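Local coordinates for carbohydrate kinase (Agrobacterium tumefaciens, PDB 2NWH), which probably phosphorylates a carbohydrate substrate, as a pfkB-family member of the ribokinase clan, with the phosphate presumably coming from ATP, at residues Met188-Ala191 with Glu192-Leu196; Val221-Gly224 with Ala225-Val229. All blocks are in the same frame, centred on the assembly; numbering follows the deposited sequence.

Interaction 1: residues Met188-Ala191 with Glu192-Leu196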
loop_
_atom_site.group_PDB
_atom_site.type_symbol
_atom_site.label_atom_id
_atom_site.label_comp_id
_atom_site.label_asym_id
_atom_site.label_seq_id
_atom_site.Cartn_x
_atom_site.Cartn_y
_atom_site.Cartn_z
ATOM N N MET A 188 -0.292 -8.221 2.930
ATOM C CA MET A 188 -0.123 -8.085 4.355
ATOM C C MET A 188 1.192 -8.671 4.852
ATOM O O MET A 188 1.875 -9.428 4.145
ATOM C CB MET A 188 -1.303 -8.739 5.081
ATOM C CG MET A 188 -1.443 -10.234 4.802
ATOM S SD MET A 188 -3.018 -10.828 5.419
ATOM C CE MET A 188 -3.628 -11.746 4.040
ATOM N N ASN A 189 1.532 -8.315 6.083
ATOM C CA ASN A 189 2.664 -8.914 6.791
ATOM C C ASN A 189 2.132 -9.961 7.794
ATOM O O ASN A 189 0.919 -10.169 7.878
ATOM C CB ASN A 189 3.436 -7.795 7.490
ATOM C CG ASN A 189 2.631 -7.147 8.637
ATOM O OD1 ASN A 189 3.029 -6.124 9.173
ATOM N ND2 ASN A 189 1.512 -7.763 9.020
ATOM N N GLU A 190 3.012 -10.619 8.555
ATOM C CA GLU A 190 2.579 -11.645 9.533
ATOM C C GLU A 190 1.471 -11.247 10.527
ATOM O O GLU A 190 0.518 -12.014 10.731
ATOM C CB GLU A 190 3.785 -12.204 10.319
ATOM C CG GLU A 190 4.395 -13.461 9.747
ATOM C CD GLU A 190 3.746 -14.743 10.240
ATOM O OE1 GLU A 190 3.631 -14.938 11.472
ATOM O OE2 GLU A 190 3.372 -15.573 9.380
ATOM N N ALA A 191 1.625 -10.076 11.153
ATOM C CA ALA A 191 0.699 -9.549 12.178
ATOM C C ALA A 191 -0.716 -9.290 11.666
ATOM O O ALA A 191 -1.707 -9.539 12.374
ATOM C CB ALA A 191 1.258 -8.260 12.768
ATOM N N GLU A 192 -0.797 -8.762 10.442
ATOM C CA GLU A 192 -2.060 -8.420 9.821
ATOM C C GLU A 192 -2.802 -9.703 9.437
ATOM O O GLU A 192 -4.028 -9.775 9.542
ATOM C CB GLU A 192 -1.826 -7.486 8.605
ATOM C CG GLU A 192 -1.161 -6.149 8.972
ATOM C CD GLU A 192 -0.406 -5.460 7.822
ATOM O OE1 GLU A 192 -0.337 -5.999 6.681
ATOM O OE2 GLU A 192 0.142 -4.359 8.071
ATOM N N ALA A 193 -2.052 -10.727 9.041
ATOM C CA ALA A 193 -2.631 -12.017 8.712
ATOM C C ALA A 193 -3.279 -12.647 9.963
ATOM O O ALA A 193 -4.456 -13.027 9.930
ATOM C CB ALA A 193 -1.579 -12.931 8.093
ATOM N N ARG A 194 -2.534 -12.709 11.070
ATOM C CA ARG A 194 -3.093 -13.198 12.339
ATOM C C ARG A 194 -4.351 -12.427 12.746
ATOM O O ARG A 194 -5.369 -13.029 13.092
ATOM C CB ARG A 194 -2.057 -13.146 13.458
ATOM C CG ARG A 194 -1.348 -14.458 13.687
ATOM C CD ARG A 194 -0.214 -14.310 14.684
ATOM N NE ARG A 194 0.605 -13.123 14.416
ATOM C CZ ARG A 194 1.940 -13.119 14.398
ATOM N NH1 ARG A 194 2.621 -14.243 14.606
ATOM N NH2 ARG A 194 2.596 -11.990 14.147
ATOM N N ALA A 195 -4.284 -11.097 12.663
ATOM C CA ALA A 195 -5.399 -10.230 13.058
ATOM C C ALA A 195 -6.682 -10.444 12.259
ATOM O O ALA A 195 -7.756 -10.502 12.838
ATOM C CB ALA A 195 -4.984 -8.771 13.038
ATOM N N LEU A 196 -6.593 -10.566 10.941
ATOM C CA LEU A 196 -7.823 -10.717 10.167
ATOM C C LEU A 196 -8.349 -12.164 10.159
ATOM O O LEU A 196 -9.560 -12.407 10.016
ATOM C CB LEU A 196 -7.671 -10.116 8.768
ATOM C CG LEU A 196 -7.111 -10.909 7.598
ATOM C CD1 LEU A 196 -8.282 -11.391 6.772
ATOM C CD2 LEU A 196 -6.232 -10.009 6.749
#

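Interaction 2: residues Val221-Gly224 with Ala225-Val229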
loop_
_atom_site.group_PDB
_atom_site.type_symbol
_atom_site.label_atom_id
_atom_site.label_comp_id
_atom_site.label_asym_id
_atom_site.label_seq_id
_atom_site.Cartn_x
_atom_site.Cartn_y
_atom_site.Cartn_z
ATOM N N VAL A 221 1.738 -12.814 1.942
ATOM C CA VAL A 221 2.077 -12.573 3.331
ATOM C C VAL A 221 3.598 -12.552 3.491
ATOM O O VAL A 221 4.299 -13.482 3.059
ATOM C CB VAL A 221 1.384 -13.573 4.293
ATOM C CG1 VAL A 221 1.743 -13.266 5.739
ATOM C CG2 VAL A 221 -0.150 -13.545 4.108
ATOM N N THR A 222 4.107 -11.470 4.077
ATOM C CA THR A 222 5.543 -11.341 4.287
ATOM C C THR A 222 5.919 -11.616 5.749
ATOM O O THR A 222 5.127 -11.318 6.662
ATOM C CB THR A 222 6.052 -9.950 3.910
ATOM O OG1 THR A 222 5.523 -8.995 4.832
ATOM C CG2 THR A 222 5.632 -9.560 2.488
ATOM N N ARG A 223 7.119 -12.170 5.964
ATOM C CA ARG A 223 7.645 -12.384 7.318
ATOM C C ARG A 223 9.132 -12.025 7.461
ATOM O O ARG A 223 10.004 -12.650 6.838
ATOM C CB ARG A 223 7.424 -13.824 7.773
ATOM C CG ARG A 223 7.907 -14.068 9.202
ATOM C CD ARG A 223 8.009 -15.525 9.537
ATOM N NE ARG A 223 6.718 -16.136 9.839
ATOM C CZ ARG A 223 6.563 -17.424 10.152
ATOM N NH1 ARG A 223 5.352 -17.909 10.415
ATOM N NH2 ARG A 223 7.617 -18.232 10.199
ATOM N N GLY A 224 9.419 -11.033 8.301
ATOM C CA GLY A 224 10.801 -10.592 8.534
ATOM C C GLY A 224 11.444 -10.038 7.268
ATOM O O GLY A 224 10.768 -9.451 6.422
ATOM N N ALA A 225 12.749 -10.241 7.136
ATOM C CA ALA A 225 13.508 -9.734 5.988
ATOM C C ALA A 225 13.381 -10.569 4.696
ATOM O O ALA A 225 13.467 -10.013 3.596
ATOM C CB ALA A 225 14.993 -9.575 6.374
ATOM N N SER A 226 13.164 -11.881 4.836
ATOM C CA SER A 226 13.415 -12.838 3.755
ATOM C C SER A 226 12.368 -13.947 3.471
ATOM O O SER A 226 12.607 -14.768 2.569
ATOM C CB SER A 226 14.787 -13.513 3.975
ATOM O OG SER A 226 15.880 -12.626 3.751
ATOM N N GLU A 227 11.257 -14.023 4.218
ATOM C CA GLU A 227 10.224 -15.033 3.890
ATOM C C GLU A 227 8.943 -14.396 3.341
ATOM O O GLU A 227 8.409 -13.447 3.933
ATOM C CB GLU A 227 9.867 -15.945 5.073
ATOM C CG GLU A 227 11.026 -16.400 5.930
ATOM C CD GLU A 227 10.607 -17.348 7.053
ATOM O OE1 GLU A 227 10.239 -18.518 6.766
ATOM O OE2 GLU A 227 10.672 -16.931 8.232
ATOM N N VAL A 228 8.464 -14.919 2.214
ATOM C CA VAL A 228 7.229 -14.415 1.583
ATOM C C VAL A 228 6.442 -15.571 0.990
ATOM O O VAL A 228 7.023 -16.439 0.345
ATOM C CB VAL A 228 7.508 -13.441 0.417
ATOM C CG1 VAL A 228 6.215 -12.642 0.088
ATOM C CG2 VAL A 228 8.681 -12.506 0.714
ATOM N N VAL A 229 5.124 -15.566 1.198
ATOM C CA VAL A 229 4.230 -16.524 0.567
ATOM C C VAL A 229 3.220 -15.774 -0.327
ATOM O O VAL A 229 2.745 -14.691 0.046
ATOM C CB VAL A 229 3.553 -17.440 1.631
ATOM C CG1 VAL A 229 2.623 -16.661 2.562
ATOM C CG2 VAL A 229 2.835 -18.635 0.986
#

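Interaction 1: residues Met188-Ala191 with Glu192-Leu196
One face of the R194 guanidinium is taken by the carboxylate of E190, whose OE1 stands 3.4 Å from R194 NH1. The two planes are nearly perpendicular (87°), and because the oxygen lies well out of the guanidinium plane, this salt bridge rests on charge alone. The other carboxylate oxygen, OE2, is hydrogen-bonded to W207, which anchors the acid from helix 207-213. A second pair of flat groups is stacked: the N189 amide lies over the E192 carboxylate, with their planes 30° apart. N189 N donates to E192 OE1 at 3.0 Å, meeting it from above the carboxylate plane. The chain here passes from strand 185-189 directly into helix 190-197, with N189 as N-cap; E192, three residues on, accepts its N-H, which is one half of a capping box. The first turn closes when A193 N donates to N189 O at 3.2 Å. The bond from R194 N to E190 O follows with an almost straight N-H (171°). On the buried side, M188 bends at its last torsion and lays SD against A193 CB (3.7 Å). The same sulfur meets L196 CD2 at 3.6 Å, the methionine chain crossing that of the leucine at about a right angle.

Interaction 2: residues Val221-Gly224 with Ala225-Val229
Four backbone hydrogen bonds tie V221-R223 to E227-V229. V221 and V229 exchange two, V221 N to V229 O and V229 N to V221 O, each 2.9 Å long. R223 and E227 exchange the other two, shorter from R223 N to E227 O (2.7 Å) than from E227 N to R223 O (3.2 Å). Between these hydrogen-bonded pairs sits the non-hydrogen-bonded pair T222-V228, and a CA-H...O contact from V228 CA to V221 O adds a weaker tie. This is a beta hairpin, its strands 167° apart in direction, and G224-A225-S226 form the turn; G224 O is hydrogen-bonded by T251 OG1, and T251 belongs to the sodium site. Among charged groups, R223 and E227 run side by side. The arginine kinks at chi3 (-78°), leaving OE2 of E227 near the guanidinium plane at its edge, although the salt bridge from that oxygen to R223 NH2 is long at 3.9 Å; the same oxygen is nearer to R223 CD (3.3 Å). Apolar contacts fall on both faces of the sheet: V221 CB meets V229 CG1 on the R223 and E227 face, while T222 CG2 lies alongside V228 CG1 (3.9 Å) on the other.

In the fold
Interactions 1 and 2 follow in series along the chain, their centres about 12 Å apart, and meet in the mixed sheet at the alpha/beta core of a ribokinase-type fold, where strands 185-189 and 219-223 are parallel neighbours. They touch directly: M188 O and T222 N make a probable hydrogen bond, M188 CG packs on V221 CG2, and E190 OE2 pairs weakly with R223 NH1. Helix 207-213, between them in sequence, packs on both through W207 and L211. The hairpin turn reaches the sodium site: A225 bonds V250 through the backbone and touches D249, and G224 meets T251. These residues begin a DVTGAGD sequence that typically carries this family's anion hole and catalytic aspartate, so the turn probably lies near the active site.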